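Local coordinates for Ctr9 protein (Myceliophthora thermophila, PDB 6AF0), which probably binds the RNA polymerase II complex, this chain being the long, largely helical part that carries its tetratricopeptide repeats, at residues 547-561 with 577-591. Sequence-based numbering, arbitrary orientation.
Sequences HRLATEFFQAALDSC and LTTIPFNLGRSYEYE
Thr551 and Ser587 meet where the segments 547-561 and 577-591, parts of helices 547-566 and 573-591, run nearly antiparallel, their axes 8.8 Å apart and inclined at 158°. The modelled hydrogen bond from Ser587 OG to Thr551 OG1 is very short for this resolution, so its detail is doubtful. Glu591 OE2 lies 2.6 Å from the same Thr551 OG1; the three oxygens cluster, and where the threonine proton points is not settled. With chi1 near -72°, Thr551 holds OG1 beside its backbone N and sends CG2 the other way, toward the Tyr588 ring. Serine and threonine suit this place, being small enough for close helices yet able to pair polar atoms in a buried position. The other carboxylate oxygen, Glu591 OE1, lies 3.5 Å from Arg548 NE, well out of the guanidinium plane, a salt bridge of charge alone. Over one face of the His547 imidazole sits Tyr590 CB, a CH-pi contact.

Deeper in, Phe554 lays a ring face against Asn583 CB, 3.7 Å from the ring centroid. The amide beyond that CB is well used: Asn583 ND2 donates to Thr579 O at 2.6 Å from above the carbonyl plane, while Asn583 OD1 accepts from the backbone of another protein's chain. Ile580 is a knob among Phe554, Ala557, Leu558 and Cys561, its branched apolar shape filling their hole. In this TPR array, helix 531-543 packs against both helices, and helix 594-607 against 573-591.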
ATOM      1  N   HIS A 547     -17.246  22.039  14.865  1.00 74.54           N
ATOM      2  CA  HIS A 547     -16.397  23.212  15.062  1.00 78.05           C
ATOM      3  C   HIS A 547     -15.922  23.393  16.493  1.00 83.10           C
ATOM      4  O   HIS A 547     -14.880  24.002  16.727  1.00 86.35           O
ATOM      5  CB  HIS A 547     -17.081  24.472  14.569  1.00 69.75           C
ATOM      6  CG  HIS A 547     -17.400  24.441  13.108  1.00 74.73           C
ATOM      7  ND1 HIS A 547     -16.470  24.149  12.125  1.00 72.36           N
ATOM      8  CD2 HIS A 547     -18.564  24.684  12.462  1.00 83.30           C
ATOM      9  CE1 HIS A 547     -17.061  24.193  10.942  1.00 75.66           C
ATOM     10  NE2 HIS A 547     -18.330  24.514  11.118  1.00 81.89           N
ATOM     11  N   ARG A 548     -16.666  22.868  17.459  1.00 90.50           N
ATOM     12  CA  ARG A 548     -16.201  22.947  18.840  1.00 99.27           C
ATOM     13  C   ARG A 548     -15.218  21.806  19.094  1.00 93.58           C
ATOM     14  O   ARG A 548     -14.168  21.973  19.735  1.00 93.40           O
ATOM     15  CB  ARG A 548     -17.364  22.961  19.840  1.00100.52           C
ATOM     16  CG  ARG A 548     -16.942  22.656  21.273  1.00111.58           C
ATOM     17  CD  ARG A 548     -17.462  23.653  22.297  1.00120.03           C
ATOM     18  NE  ARG A 548     -18.903  23.895  22.181  1.00131.05           N
ATOM     19  CZ  ARG A 548     -19.677  24.378  23.157  1.00140.47           C
ATOM     20  NH1 ARG A 548     -19.162  24.674  24.346  1.00144.39           N
ATOM     21  NH2 ARG A 548     -20.980  24.561  22.950  1.00144.87           N
ATOM     22  N   LEU A 549     -15.526  20.647  18.556  1.00 82.15           N
ATOM     23  CA  LEU A 549     -14.589  19.555  18.698  1.00 82.73           C
ATOM     24  C   LEU A 549     -13.227  19.951  18.156  1.00 82.72           C
ATOM     25  O   LEU A 549     -12.185  19.723  18.786  1.00 76.64           O
ATOM     26  CB  LEU A 549     -15.102  18.333  17.974  1.00 87.98           C
ATOM     27  CG  LEU A 549     -14.766  17.006  18.673  1.00100.32           C
ATOM     28  CD1 LEU A 549     -14.878  17.040  20.201  1.00102.44           C
ATOM     29  CD2 LEU A 549     -15.695  15.938  18.110  1.00107.64           C
ATOM     30  N   ALA A 550     -13.266  20.577  16.984  1.00 82.99           N
ATOM     31  CA  ALA A 550     -12.098  21.203  16.376  1.00 79.40           C
ATOM     32  C   ALA A 550     -11.414  22.209  17.312  1.00 81.57           C
ATOM     33  O   ALA A 550     -10.195  22.129  17.548  1.00 80.57           O
ATOM     34  CB  ALA A 550     -12.506  21.878  15.083  1.00 74.24           C
ATOM     35  N   THR A 551     -12.217  23.131  17.851  1.00 75.84           N
ATOM     36  CA  THR A 551     -11.745  24.177  18.780  1.00 75.10           C
ATOM     37  C   THR A 551     -11.044  23.608  20.013  1.00 71.77           C
ATOM     38  O   THR A 551     -10.020  24.133  20.461  1.00 64.07           O
ATOM     39  CB  THR A 551     -12.917  25.086  19.224  1.00 77.75           C
ATOM     40  OG1 THR A 551     -13.319  25.932  18.137  1.00 80.15           O
ATOM     41  CG2 THR A 551     -12.530  25.976  20.367  1.00 80.11           C
ATOM     42  N   GLU A 552     -11.601  22.531  20.551  1.00 76.98           N
ATOM     43  CA  GLU A 552     -11.017  21.870  21.719  1.00 82.67           C
ATOM     44  C   GLU A 552      -9.685  21.244  21.348  1.00 74.60           C
ATOM     45  O   GLU A 552      -8.711  21.310  22.115  1.00 61.49           O
ATOM     46  CB  GLU A 552     -11.980  20.828  22.282  1.00 90.44           C
ATOM     47  CG  GLU A 552     -13.344  21.431  22.602  1.00101.61           C
ATOM     48  CD  GLU A 552     -14.248  20.526  23.404  1.00112.83           C
ATOM     49  OE1 GLU A 552     -14.297  19.304  23.107  1.00111.66           O
ATOM     50  OE2 GLU A 552     -14.919  21.066  24.321  1.00111.68           O
ATOM     51  N   PHE A 553      -9.644  20.675  20.142  1.00 79.45           N
ATOM     52  CA  PHE A 553      -8.404  20.087  19.609  1.00 82.10           C
ATOM     53  C   PHE A 553      -7.311  21.119  19.351  1.00 78.81           C
ATOM     54  O   PHE A 553      -6.156  20.881  19.677  1.00 81.98           O
ATOM     55  CB  PHE A 553      -8.668  19.260  18.352  1.00 81.09           C
ATOM     56  CG  PHE A 553      -8.840  17.800  18.636  1.00 84.60           C
ATOM     57  CD1 PHE A 553     -10.101  17.253  18.793  1.00 80.41           C
ATOM     58  CD2 PHE A 553      -7.729  16.975  18.794  1.00 83.84           C
ATOM     59  CE1 PHE A 553     -10.248  15.915  19.076  1.00 78.89           C
ATOM     60  CE2 PHE A 553      -7.875  15.624  19.064  1.00 74.06           C
ATOM     61  CZ  PHE A 553      -9.134  15.098  19.211  1.00 76.02           C
ATOM     62  N   PHE A 554      -7.668  22.260  18.776  1.00 70.32           N
ATOM     63  CA  PHE A 554      -6.701  23.347  18.639  1.00 71.11           C
ATOM     64  C   PHE A 554      -6.171  23.827  19.981  1.00 75.19           C
ATOM     65  O   PHE A 554      -4.967  24.066  20.113  1.00 74.56           O
ATOM     66  CB  PHE A 554      -7.295  24.543  17.897  1.00 70.68           C
ATOM     67  CG  PHE A 554      -7.649  24.250  16.480  1.00 69.61           C
ATOM     68  CD1 PHE A 554      -6.703  23.696  15.626  1.00 67.98           C
ATOM     69  CD2 PHE A 554      -8.928  24.523  15.990  1.00 70.33           C
ATOM     70  CE1 PHE A 554      -7.021  23.405  14.318  1.00 68.73           C
ATOM     71  CE2 PHE A 554      -9.249  24.237  14.680  1.00 69.88           C
ATOM     72  CZ  PHE A 554      -8.292  23.684  13.839  1.00 70.06           C
ATOM     73  N   GLN A 555      -7.068  23.990  20.958  1.00 75.81           N
ATOM     74  CA  GLN A 555      -6.671  24.467  22.268  1.00 78.26           C
ATOM     75  C   GLN A 555      -5.727  23.462  22.870  1.00 81.24           C
ATOM     76  O   GLN A 555      -4.694  23.829  23.431  1.00 80.67           O
ATOM     77  CB  GLN A 555      -7.875  24.665  23.181  1.00 79.97           C
ATOM     78  CG  GLN A 555      -7.511  25.227  24.555  1.00 84.46           C
ATOM     79  CD  GLN A 555      -6.733  26.530  24.468  1.00 91.57           C
ATOM     80  OE1 GLN A 555      -5.571  26.614  24.897  1.00 92.71           O
ATOM     81  NE2 GLN A 555      -7.368  27.558  23.888  1.00 92.70           N
ATOM     82  N   ALA A 556      -6.086  22.190  22.723  1.00 86.48           N
ATOM     83  CA  ALA A 556      -5.272  21.080  23.228  1.00 96.68           C
ATOM     84  C   ALA A 556      -3.880  21.070  22.597  1.00 93.67           C
ATOM     85  O   ALA A 556      -2.885  20.751  23.255  1.00110.89           O
ATOM     86  CB  ALA A 556      -5.973  19.753  22.978  1.00100.32           C
ATOM     87  N   ALA A 557      -3.824  21.422  21.319  1.00 88.14           N
ATOM     88  CA  ALA A 557      -2.558  21.545  20.588  1.00 89.58           C
ATOM     89  C   ALA A 557      -1.670  22.649  21.144  1.00 88.85           C
ATOM     90  O   ALA A 557      -0.459  22.469  21.299  1.00 88.28           O
ATOM     91  CB  ALA A 557      -2.832  21.820  19.127  1.00 87.74           C
ATOM     92  N   LEU A 558      -2.283  23.799  21.405  1.00 85.00           N
ATOM     93  CA  LEU A 558      -1.598  24.922  22.029  1.00 80.25           C
ATOM     94  C   LEU A 558      -1.032  24.534  23.381  1.00 86.03           C
ATOM     95  O   LEU A 558       0.146  24.748  23.655  1.00 91.65           O
ATOM     96  CB  LEU A 558      -2.548  26.114  22.181  1.00 78.11           C
ATOM     97  CG  LEU A 558      -2.880  26.869  20.895  1.00 77.95           C
ATOM     98  CD1 LEU A 558      -3.921  27.940  21.152  1.00 78.21           C
ATOM     99  CD2 LEU A 558      -1.627  27.490  20.296  1.00 80.56           C
ATOM    100  N   ASP A 559      -1.866  23.946  24.229  1.00 91.56           N
ATOM    101  CA  ASP A 559      -1.405  23.535  25.543  1.00 91.53           C
ATOM    102  C   ASP A 559      -0.197  22.633  25.361  1.00 94.99           C
ATOM    103  O   ASP A 559       0.869  22.855  25.941  1.00 89.40           O
ATOM    104  CB  ASP A 559      -2.520  22.825  26.290  1.00 87.22           C
ATOM    105  CG  ASP A 559      -3.660  23.751  26.616  1.00 95.57           C
ATOM    106  OD1 ASP A 559      -3.421  24.974  26.765  1.00 92.62           O
ATOM    107  OD2 ASP A 559      -4.802  23.255  26.710  1.00105.42           O
ATOM    108  N   SER A 560      -0.372  21.646  24.494  1.00 95.61           N
ATOM    109  CA  SER A 560       0.666  20.679  24.215  1.00 96.19           C
ATOM    110  C   SER A 560       1.972  21.351  23.784  1.00 94.16           C
ATOM    111  O   SER A 560       3.027  20.920  24.216  1.00102.11           O
ATOM    112  CB  SER A 560       0.188  19.676  23.165  1.00 94.23           C
ATOM    113  OG  SER A 560       1.238  18.783  22.819  1.00100.56           O
ATOM    114  N   CYS A 561       1.902  22.393  22.947  1.00 94.48           N
ATOM    115  CA  CYS A 561       3.102  23.187  22.573  1.00 99.54           C
ATOM    116  C   CYS A 561       3.738  23.891  23.765  1.00 95.82           C
ATOM    117  O   CYS A 561       4.954  24.056  23.831  1.00 94.39           O
ATOM    118  CB  CYS A 561       2.795  24.294  21.557  1.00101.64           C
ATOM    119  SG  CYS A 561       2.276  23.791  19.915  1.00117.14           S
ATOM    120  N   LEU A 577       2.964  28.442  17.277  1.00 95.49           N
ATOM    121  CA  LEU A 577       2.214  29.414  18.081  1.00 97.47           C
ATOM    122  C   LEU A 577       1.723  30.611  17.259  1.00 99.25           C
ATOM    123  O   LEU A 577       1.101  31.517  17.815  1.00 90.44           O
ATOM    124  CB  LEU A 577       3.062  29.908  19.257  1.00103.71           C
ATOM    125  CG  LEU A 577       2.909  29.283  20.652  1.00105.73           C
ATOM    126  CD1 LEU A 577       1.645  29.804  21.328  1.00110.27           C
ATOM    127  CD2 LEU A 577       2.909  27.765  20.620  1.00107.77           C
ATOM    128  N   THR A 578       2.051  30.634  15.964  1.00104.50           N
ATOM    129  CA  THR A 578       1.447  31.577  15.013  1.00108.24           C
ATOM    130  C   THR A 578       0.361  30.866  14.203  1.00 96.57           C
ATOM    131  O   THR A 578      -0.757  31.361  14.092  1.00102.80           O
ATOM    132  CB  THR A 578       2.478  32.256  14.066  1.00112.99           C
ATOM    133  OG1 THR A 578       3.078  31.289  13.195  1.00122.35           O
ATOM    134  CG2 THR A 578       3.561  32.990  14.866  1.00109.80           C
ATOM    135  N   THR A 579       0.691  29.704  13.653  1.00 81.85           N
ATOM    136  CA  THR A 579      -0.273  28.926  12.887  1.00 81.85           C
ATOM    137  C   THR A 579      -1.486  28.547  13.747  1.00 81.79           C
ATOM    138  O   THR A 579      -2.604  28.996  13.478  1.00 79.15           O
ATOM    139  CB  THR A 579       0.374  27.664  12.282  1.00 79.39           C
ATOM    140  OG1 THR A 579       1.230  28.050  11.208  1.00 90.67           O
ATOM    141  CG2 THR A 579      -0.644  26.741  11.719  1.00 74.07           C
ATOM    142  N   ILE A 580      -1.266  27.749  14.789  1.00 77.55           N
ATOM    143  CA  ILE A 580      -2.370  27.130  15.533  1.00 71.19           C
ATOM    144  C   ILE A 580      -3.380  28.135  16.097  1.00 74.24           C
ATOM    145  O   ILE A 580      -4.581  27.888  16.007  1.00 85.24           O
ATOM    146  CB  ILE A 580      -1.886  26.205  16.656  1.00 68.72           C
ATOM    147  CG1 ILE A 580      -1.058  25.077  16.075  1.00 69.22           C
ATOM    148  CG2 ILE A 580      -3.069  25.605  17.408  1.00 67.10           C
ATOM    149  CD1 ILE A 580      -0.405  24.215  17.129  1.00 74.50           C
ATOM    150  N   PRO A 581      -2.920  29.259  16.675  1.00 70.68           N
ATOM    151  CA  PRO A 581      -3.903  30.251  17.140  1.00 72.32           C
ATOM    152  C   PRO A 581      -4.715  30.939  16.041  1.00 72.72           C
ATOM    153  O   PRO A 581      -5.771  31.516  16.312  1.00 68.38           O
ATOM    154  CB  PRO A 581      -3.045  31.283  17.863  1.00 72.19           C
ATOM    155  CG  PRO A 581      -1.896  30.487  18.346  1.00 79.49           C
ATOM    156  CD  PRO A 581      -1.582  29.569  17.192  1.00 77.05           C
ATOM    157  N   PHE A 582      -4.219  30.911  14.816  1.00 74.35           N
ATOM    158  CA  PHE A 582      -5.034  31.342  13.712  1.00 77.50           C
ATOM    159  C   PHE A 582      -6.128  30.323  13.521  1.00 77.30           C
ATOM    160  O   PHE A 582      -7.301  30.674  13.421  1.00 90.91           O
ATOM    161  CB  PHE A 582      -4.233  31.489  12.426  1.00 80.82           C
ATOM    162  CG  PHE A 582      -5.099  31.663  11.215  1.00 75.93           C
ATOM    163  CD1 PHE A 582      -5.683  32.895  10.946  1.00 74.93           C
ATOM    164  CD2 PHE A 582      -5.373  30.587  10.376  1.00 70.60           C
ATOM    165  CE1 PHE A 582      -6.510  33.061   9.840  1.00 76.32           C
ATOM    166  CE2 PHE A 582      -6.176  30.750   9.267  1.00 71.59           C
ATOM    167  CZ  PHE A 582      -6.751  31.989   9.000  1.00 76.11           C
ATOM    168  N   ASN A 583      -5.731  29.062  13.494  1.00 73.91           N
ATOM    169  CA  ASN A 583      -6.677  27.971  13.331  1.00 75.08           C
ATOM    170  C   ASN A 583      -7.750  28.079  14.412  1.00 71.18           C
ATOM    171  O   ASN A 583      -8.943  27.973  14.122  1.00 76.03           O
ATOM    172  CB  ASN A 583      -5.996  26.597  13.378  1.00 72.02           C
ATOM    173  CG  ASN A 583      -5.013  26.395  12.251  1.00 71.40           C
ATOM    174  OD1 ASN A 583      -5.254  25.639  11.340  1.00 72.89           O
ATOM    175  ND2 ASN A 583      -3.903  27.076  12.313  1.00 79.77           N
ATOM    176  N   LEU A 584      -7.317  28.337  15.641  1.00 64.06           N
ATOM    177  CA  LEU A 584      -8.232  28.472  16.770  1.00 63.84           C
ATOM    178  C   LEU A 584      -9.210  29.635  16.596  1.00 63.60           C
ATOM    179  O   LEU A 584     -10.398  29.514  16.914  1.00 61.82           O
ATOM    180  CB  LEU A 584      -7.446  28.648  18.065  1.00 66.35           C
ATOM    181  CG  LEU A 584      -8.319  28.832  19.311  1.00 73.79           C
ATOM    182  CD1 LEU A 584      -9.139  27.582  19.616  1.00 72.14           C
ATOM    183  CD2 LEU A 584      -7.468  29.192  20.510  1.00 77.76           C
ATOM    184  N   GLY A 585      -8.702  30.757  16.086  1.00 68.65           N
ATOM    185  CA  GLY A 585      -9.532  31.930  15.784  1.00 67.56           C
ATOM    186  C   GLY A 585     -10.541  31.639  14.701  1.00 69.89           C
ATOM    187  O   GLY A 585     -11.722  32.010  14.795  1.00 68.14           O
ATOM    188  N   ARG A 586     -10.053  30.947  13.678  1.00 67.84           N
ATOM    189  CA  ARG A 586     -10.884  30.473  12.585  1.00 66.66           C
ATOM    190  C   ARG A 586     -11.985  29.539  13.046  1.00 65.97           C
ATOM    191  O   ARG A 586     -13.078  29.572  12.512  1.00 65.10           O
ATOM    192  CB  ARG A 586     -10.023  29.740  11.557  1.00 66.24           C
ATOM    193  CG  ARG A 586     -10.708  29.543  10.216  1.00 65.07           C
ATOM    194  CD  ARG A 586     -10.855  30.855   9.495  1.00 62.46           C
ATOM    195  NE  ARG A 586     -11.748  30.745   8.357  1.00 63.46           N
ATOM    196  CZ  ARG A 586     -13.058  30.897   8.415  1.00 60.50           C
ATOM    197  NH1 ARG A 586     -13.653  31.150   9.565  1.00 66.07           N
ATOM    198  NH2 ARG A 586     -13.769  30.809   7.309  1.00 65.32           N
ATOM    199  N   SER A 587     -11.663  28.688  14.011  1.00 68.34           N
ATOM    200  CA  SER A 587     -12.603  27.723  14.552  1.00 74.06           C
ATOM    201  C   SER A 587     -13.661  28.429  15.360  1.00 73.82           C
ATOM    202  O   SER A 587     -14.847  28.152  15.204  1.00 77.51           O
ATOM    203  CB  SER A 587     -11.887  26.702  15.433  1.00 77.08           C
ATOM    204  OG  SER A 587     -12.751  25.628  15.725  1.00 79.97           O
ATOM    205  N   TYR A 588     -13.227  29.344  16.220  1.00 75.16           N
ATOM    206  CA  TYR A 588     -14.155  30.228  16.967  1.00 74.00           C
ATOM    207  C   TYR A 588     -15.105  30.925  16.014  1.00 65.76           C
ATOM    208  O   TYR A 588     -16.307  30.921  16.169  1.00 69.40           O
ATOM    209  CB  TYR A 588     -13.384  31.307  17.742  1.00 72.16           C
ATOM    210  CG  TYR A 588     -12.757  30.864  19.054  1.00 74.97           C
ATOM    211  CD1 TYR A 588     -13.422  29.984  19.912  1.00 81.93           C
ATOM    212  CD2 TYR A 588     -11.516  31.351  19.459  1.00 72.46           C
ATOM    213  CE1 TYR A 588     -12.860  29.582  21.118  1.00 82.28           C
ATOM    214  CE2 TYR A 588     -10.950  30.952  20.668  1.00 80.64           C
ATOM    215  CZ  TYR A 588     -11.630  30.074  21.495  1.00 82.47           C
ATOM    216  OH  TYR A 588     -11.083  29.677  22.694  1.00 81.87           O
ATOM    217  N   GLU A 589     -14.531  31.535  15.011  1.00 66.15           N
ATOM    218  CA  GLU A 589     -15.304  32.139  13.957  1.00 72.13           C
ATOM    219  C   GLU A 589     -16.344  31.201  13.327  1.00 79.78           C
ATOM    220  O   GLU A 589     -17.491  31.602  13.095  1.00 79.76           O
ATOM    221  CB  GLU A 589     -14.347  32.561  12.872  1.00 71.47           C
ATOM    222  CG  GLU A 589     -14.639  33.917  12.330  1.00 72.59           C
ATOM    223  CD  GLU A 589     -13.660  34.276  11.268  1.00 73.80           C
ATOM    224  OE1 GLU A 589     -12.440  34.028  11.451  1.00 75.49           O
ATOM    225  OE2 GLU A 589     -14.134  34.787  10.243  1.00 73.48           O
ATOM    226  N   TYR A 590     -15.919  29.973  13.013  1.00 80.41           N
ATOM    227  CA  TYR A 590     -16.818  28.956  12.448  1.00 77.93           C
ATOM    228  C   TYR A 590     -17.900  28.727  13.460  1.00 74.27           C
ATOM    229  O   TYR A 590     -19.076  28.680  13.135  1.00 69.85           O
ATOM    230  CB  TYR A 590     -16.104  27.609  12.166  1.00 75.06           C
ATOM    231  CG  TYR A 590     -15.489  27.492  10.787  1.00 72.74           C
ATOM    232  CD1 TYR A 590     -16.197  27.866   9.667  1.00 71.40           C
ATOM    233  CD2 TYR A 590     -14.188  27.017  10.607  1.00 78.36           C
ATOM    234  CE1 TYR A 590     -15.642  27.789   8.409  1.00 74.72           C
ATOM    235  CE2 TYR A 590     -13.624  26.921   9.343  1.00 75.37           C
ATOM    236  CZ  TYR A 590     -14.358  27.314   8.241  1.00 75.68           C
ATOM    237  OH  TYR A 590     -13.847  27.245   6.949  1.00 75.74           O
ATOM    238  N   GLU A 591     -17.458  28.584  14.696  1.00 72.37           N
ATOM    239  CA  GLU A 591     -18.319  28.267  15.814  1.00 75.98           C
ATOM    240  C   GLU A 591     -19.325  29.349  16.095  1.00 78.23           C
ATOM    241  O   GLU A 591     -20.472  29.055  16.363  1.00 81.66           O
ATOM    242  CB  GLU A 591     -17.471  28.088  17.055  1.00 79.61           C
ATOM    243  CG  GLU A 591     -18.042  27.104  18.032  1.00 83.02           C
ATOM    244  CD  GLU A 591     -16.997  26.627  19.001  1.00 89.10           C
ATOM    245  OE1 GLU A 591     -17.384  26.243  20.112  1.00101.16           O
ATOM    246  OE2 GLU A 591     -15.793  26.639  18.660  1.00101.31           O
TER